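Long-range contacts in protein-glutamine deamidase Cif (Burkholderia pseudomallei, PDB 3EIR), which deamidates a glutamine side chain of host NEDD8 to glutamate, which shuts down cullin-RING ubiquitin ligases and arrests the host cell cycle: residues Tyr134-Ser139 with Asp255-Phe260; Val154-Asp159 with Arg259-Glu264. All coordinates share one frame; numbering follows the deposited sequence.

Interaction 1: residues Tyr134-Ser139 with Asp255-Phe260; sequences YLENTS and DGKLRF
K257 is the first residue of 255-260 to meet the loop 134-139: its aliphatic CD lies 3.5 Å from OE2 of E136, and the two chains slant past one another. The charged ends stay apart, E136 OE1 and K257 NZ being 5.7 Å from each other, so any attraction between them is probably diffuse. L258 then offers its backbone, the carbonyl O sitting 3.4 Å from CB of E136, while its side chain packs on V157 and D159 of strand 152-159.

R259 is reached from two directions. CB and CG of Y134 lie over one face of the guanidinium, toward its rim; the closest approach, CD2 of Y134 to NH2 of R259, is 3.4 Å. The tyrosine ring and the guanidinium are tilted by 29°, and the side chains run roughly at right angles. At the edge of the same guanidinium, in its plane, is OE2 of E136, but the carboxylate is turned nearly perpendicular and the pair with NH1 is a long salt bridge. A bend at chi3 (44°) folds the arginine back toward Y134. The tyrosine hydroxyl is held by the carbonyl of P129.

Strand 258-265 is an outermost strand of the antiparallel sheet of this papain-like domain, and the loop ahead of helix 140-144 adds a single antiparallel bridge to its outer side. L135 and F260 form the hydrogen-bonded pair: L135 N gives to F260 O at 2.8 Å, and F260 N returns a bond to L135 O at 3.1 Å. With chi1 at 58°, CG of F260 stands between its own N and carbonyl carbon, and the ring turns back to the loop. There CE1 touches CD1 of L135 at 3.8 Å, and CZ lies near O and OG1 of T138; OG1, buried here, has no polar partner.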
# COMPACT_ATOMS: atom_id res chain seq x y z
N TYR A 134 2.08 -1.55 16.10
CA TYR A 134 1.05 -2.36 15.47
C TYR A 134 0.28 -3.14 16.51
O TYR A 134 0.84 -3.57 17.51
CB TYR A 134 1.67 -3.32 14.46
CG TYR A 134 2.14 -2.65 13.19
CD1 TYR A 134 1.44 -2.82 11.99
CD2 TYR A 134 3.27 -1.85 13.17
CE1 TYR A 134 1.85 -2.21 10.83
CE2 TYR A 134 3.69 -1.23 12.00
CZ TYR A 134 2.97 -1.41 10.83
OH TYR A 134 3.37 -0.81 9.66
N LEU A 135 -1.02 -3.32 16.28
CA LEU A 135 -1.83 -4.17 17.13
C LEU A 135 -1.69 -5.58 16.61
O LEU A 135 -1.51 -5.78 15.41
CB LEU A 135 -3.30 -3.74 17.08
CG LEU A 135 -3.62 -2.30 17.45
CD1 LEU A 135 -4.83 -1.78 16.68
CD2 LEU A 135 -3.85 -2.17 18.95
N GLU A 136 -1.74 -6.58 17.48
CA GLU A 136 -1.63 -7.95 17.00
C GLU A 136 -2.49 -8.97 17.73
O GLU A 136 -2.54 -10.13 17.34
CB GLU A 136 -0.16 -8.40 16.91
CG GLU A 136 0.42 -8.97 18.19
CD GLU A 136 1.76 -9.65 17.96
OE1 GLU A 136 2.03 -10.67 18.64
OE2 GLU A 136 2.54 -9.18 17.10
N ASN A 137 -3.17 -8.54 18.79
CA ASN A 137 -4.13 -9.43 19.44
C ASN A 137 -5.52 -8.81 19.58
O ASN A 137 -6.20 -8.98 20.59
CB ASN A 137 -3.60 -9.95 20.78
CG ASN A 137 -2.81 -11.24 20.64
OD1 ASN A 137 -1.63 -11.30 21.00
ND2 ASN A 137 -3.45 -12.26 20.09
N THR A 138 -5.93 -8.09 18.54
CA THR A 138 -7.28 -7.57 18.46
C THR A 138 -7.86 -7.86 17.07
O THR A 138 -7.12 -7.95 16.09
CB THR A 138 -7.33 -6.05 18.72
OG1 THR A 138 -6.71 -5.35 17.64
CG2 THR A 138 -6.60 -5.71 20.01
N SER A 139 -9.17 -8.04 17.00
CA SER A 139 -9.83 -8.25 15.72
C SER A 139 -10.10 -6.92 15.03
O SER A 139 -10.42 -5.93 15.68
CB SER A 139 -11.14 -9.01 15.91
OG SER A 139 -12.04 -8.26 16.72
N ASP A 255 1.05 -20.49 9.78
CA ASP A 255 1.45 -20.09 11.12
C ASP A 255 1.98 -18.65 11.16
O ASP A 255 2.65 -18.25 12.11
CB ASP A 255 2.47 -21.06 11.70
CG ASP A 255 1.88 -22.43 11.96
OD1 ASP A 255 2.59 -23.44 11.75
OD2 ASP A 255 0.69 -22.50 12.35
N GLY A 256 1.68 -17.89 10.11
CA GLY A 256 2.12 -16.50 10.03
C GLY A 256 1.36 -15.58 10.97
O GLY A 256 0.21 -15.84 11.34
N LYS A 257 2.00 -14.48 11.34
CA LYS A 257 1.43 -13.55 12.30
C LYS A 257 0.64 -12.45 11.57
O LYS A 257 0.94 -12.12 10.43
CB LYS A 257 2.55 -12.93 13.14
CG LYS A 257 2.14 -12.41 14.50
CD LYS A 257 3.35 -12.10 15.38
CE LYS A 257 3.95 -13.37 16.00
NZ LYS A 257 4.68 -14.22 15.02
N LEU A 258 -0.38 -11.92 12.24
CA LEU A 258 -1.16 -10.80 11.71
C LEU A 258 -0.92 -9.56 12.56
O LEU A 258 -0.97 -9.61 13.79
CB LEU A 258 -2.64 -11.15 11.67
CG LEU A 258 -3.59 -10.03 11.23
CD1 LEU A 258 -3.22 -9.49 9.86
CD2 LEU A 258 -5.02 -10.55 11.24
N ARG A 259 -0.66 -8.44 11.90
CA ARG A 259 -0.40 -7.18 12.58
C ARG A 259 -0.97 -6.07 11.73
O ARG A 259 -0.83 -6.09 10.51
CB ARG A 259 1.11 -6.97 12.75
CG ARG A 259 1.75 -7.83 13.83
CD ARG A 259 3.24 -8.04 13.57
NE ARG A 259 3.90 -6.80 13.16
CZ ARG A 259 4.39 -5.90 14.01
NH1 ARG A 259 4.28 -6.08 15.32
NH2 ARG A 259 4.98 -4.80 13.54
N PHE A 260 -1.63 -5.10 12.37
CA PHE A 260 -2.09 -3.92 11.64
C PHE A 260 -2.07 -2.68 12.52
O PHE A 260 -2.08 -2.76 13.75
CB PHE A 260 -3.49 -4.14 11.05
CG PHE A 260 -4.54 -4.47 12.07
CD1 PHE A 260 -5.12 -3.48 12.84
CD2 PHE A 260 -4.96 -5.78 12.25
CE1 PHE A 260 -6.10 -3.78 13.77
CE2 PHE A 260 -5.93 -6.09 13.18
CZ PHE A 260 -6.50 -5.09 13.94

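Interaction 2: residues Val154-Asp159 with Arg259-Glu264; sequences VVIVND and RFASHE
V155 and F260 lie side by side on one face of the sheet and point the same way, CG1 of V155 resting 3.9 Å from CB of F260. They belong to neighbouring antiparallel strands of the papain-like fold, 152-159 running inside the sheet and 258-265 at its margin, with their directions 165° apart. V155 is placed by a chi1 of -177°: CG1, opposite the backbone N, turns to the phenylalanine, while CG2 reaches CB of S262 at 3.8 Å. V157 meets F260 at a slant, through CG2. S262 continues this face, its hydroxyl hydrogen-bonded to NE2 of H143.

The other face carries V154, I156, N158, R259, A261 and H263. I156 sends CG2 toward A261, 4.0 Å from its CB, and also packs on F117 and N114 of helix 111-121, the helix that lies against this side. Helix residue T121 touches V154 and H263 too. The H263 ring turns along its own strand, where ND1 donates to the carbonyl O of E264 at 2.8 Å; the acceptor lies in the ring plane, which fixes the ring's rotation.

Six backbone bonds join the strands, in pairs at V154-H263, I156-A261 and N158-R259. Between them, at V155-S262 and V157-F260, the chains draw closer, and CA-H...O contacts form, as from F260 CA to I156 O. The side chain of N158 is about 7 Å from that of H164, an inferred active-site residue, so this end of the ladder approaches the probable catalytic site. Here the side chains of N158 and R259 meet through a water, which accepts from ND2 of N158 at 2.9 Å and, in the guanidinium plane, from NH2 of R259 at 3.2 Å.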
# COMPACT_ATOMS: atom_id res chain seq x y z
N VAL A 154 -6.77 5.24 7.94
CA VAL A 154 -6.22 4.26 7.01
C VAL A 154 -5.48 3.23 7.84
O VAL A 154 -4.79 3.60 8.79
CB VAL A 154 -5.27 4.89 5.98
CG1 VAL A 154 -4.14 5.66 6.67
CG2 VAL A 154 -4.70 3.83 5.06
N VAL A 155 -5.58 1.97 7.46
CA VAL A 155 -4.99 0.88 8.21
C VAL A 155 -3.87 0.22 7.41
O VAL A 155 -4.11 -0.18 6.31
CB VAL A 155 -6.05 -0.15 8.58
CG1 VAL A 155 -5.48 -1.23 9.40
CG2 VAL A 155 -7.21 0.48 9.29
N ILE A 156 -2.65 0.15 7.93
CA ILE A 156 -1.63 -0.59 7.23
C ILE A 156 -1.64 -2.01 7.81
O ILE A 156 -1.55 -2.18 9.02
CB ILE A 156 -0.25 0.09 7.33
CG1 ILE A 156 0.81 -0.73 6.59
CG2 ILE A 156 0.13 0.33 8.78
CD1 ILE A 156 1.97 0.11 6.03
N VAL A 157 -1.83 -3.01 6.95
CA VAL A 157 -1.88 -4.40 7.38
C VAL A 157 -0.61 -5.16 7.04
O VAL A 157 -0.16 -5.18 5.89
CB VAL A 157 -3.09 -5.17 6.77
CG1 VAL A 157 -3.17 -6.57 7.38
CG2 VAL A 157 -4.39 -4.42 7.01
N ASN A 158 -0.02 -5.81 8.04
CA ASN A 158 1.10 -6.71 7.80
C ASN A 158 0.61 -8.13 8.03
O ASN A 158 0.63 -8.62 9.16
CB ASN A 158 2.29 -6.39 8.71
CG ASN A 158 3.55 -7.14 8.31
OD1 ASN A 158 3.52 -8.03 7.46
ND2 ASN A 158 4.67 -6.80 8.95
N ASP A 159 0.15 -8.77 6.97
CA ASP A 159 -0.44 -10.09 7.06
C ASP A 159 0.62 -11.16 6.77
O ASP A 159 0.92 -11.44 5.61
CB ASP A 159 -1.62 -10.22 6.11
CG ASP A 159 -2.45 -11.46 6.38
OD1 ASP A 159 -1.85 -12.50 6.73
OD2 ASP A 159 -3.69 -11.39 6.22
N ARG A 259 -0.66 -8.44 11.90
CA ARG A 259 -0.40 -7.18 12.58
C ARG A 259 -0.97 -6.07 11.73
O ARG A 259 -0.83 -6.09 10.51
CB ARG A 259 1.11 -6.97 12.75
CG ARG A 259 1.75 -7.83 13.83
CD ARG A 259 3.24 -8.04 13.57
NE ARG A 259 3.90 -6.80 13.16
CZ ARG A 259 4.39 -5.90 14.01
NH1 ARG A 259 4.28 -6.08 15.32
NH2 ARG A 259 4.98 -4.80 13.54
N PHE A 260 -1.63 -5.10 12.37
CA PHE A 260 -2.09 -3.92 11.64
C PHE A 260 -2.07 -2.68 12.52
O PHE A 260 -2.08 -2.76 13.75
CB PHE A 260 -3.49 -4.14 11.05
CG PHE A 260 -4.54 -4.47 12.07
CD1 PHE A 260 -5.12 -3.48 12.84
CD2 PHE A 260 -4.96 -5.78 12.25
CE1 PHE A 260 -6.10 -3.78 13.77
CE2 PHE A 260 -5.93 -6.09 13.18
CZ PHE A 260 -6.50 -5.09 13.94
N ALA A 261 -2.03 -1.52 11.88
CA ALA A 261 -2.01 -0.26 12.60
C ALA A 261 -2.90 0.72 11.86
O ALA A 261 -2.75 0.90 10.65
CB ALA A 261 -0.59 0.28 12.67
N SER A 262 -3.83 1.35 12.57
CA SER A 262 -4.66 2.39 11.98
C SER A 262 -4.10 3.76 12.33
O SER A 262 -3.43 3.94 13.36
CB SER A 262 -6.10 2.29 12.47
OG SER A 262 -6.20 2.72 13.81
N HIS A 263 -4.40 4.73 11.48
CA HIS A 263 -3.95 6.10 11.67
C HIS A 263 -4.98 7.07 11.08
O HIS A 263 -5.36 6.93 9.92
CB HIS A 263 -2.60 6.30 10.99
CG HIS A 263 -1.82 7.46 11.53
ND1 HIS A 263 -2.24 8.77 11.38
CD2 HIS A 263 -0.66 7.52 12.21
CE1 HIS A 263 -1.36 9.58 11.94
NE2 HIS A 263 -0.39 8.84 12.45
N GLU A 264 -5.42 8.03 11.87
CA GLU A 264 -6.35 9.03 11.37
C GLU A 264 -5.68 9.85 10.27
O GLU A 264 -4.45 9.94 10.20
CB GLU A 264 -6.86 9.94 12.50
CG GLU A 264 -5.78 10.77 13.20
CD GLU A 264 -6.34 12.02 13.85
OE1 GLU A 264 -7.14 11.90 14.80
OE2 GLU A 264 -5.97 13.13 13.42
O HOH W 1 4.50 -4.29 10.43

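Overall arrangement
Strand 258-265 is common to both contacts, and R259 and F260 take part in each. Interaction 2 is buried: it is a regular ladder joining that strand to strand 152-159, with valines, I156 and A261 in its middle and polar side chains at the N158-R259 end. Interaction 1 lies toward the surface, about 10 Å away between centres, where an irregular loop meets the strand's other edge. Its backbone pairing is one bridge, and the rest mixes apolar packing round the F260 ring with Y134 against the R259 guanidinium and a long E136-R259 salt bridge. Y134 links the two, its OH lying 3.5 Å from CG2 of I156.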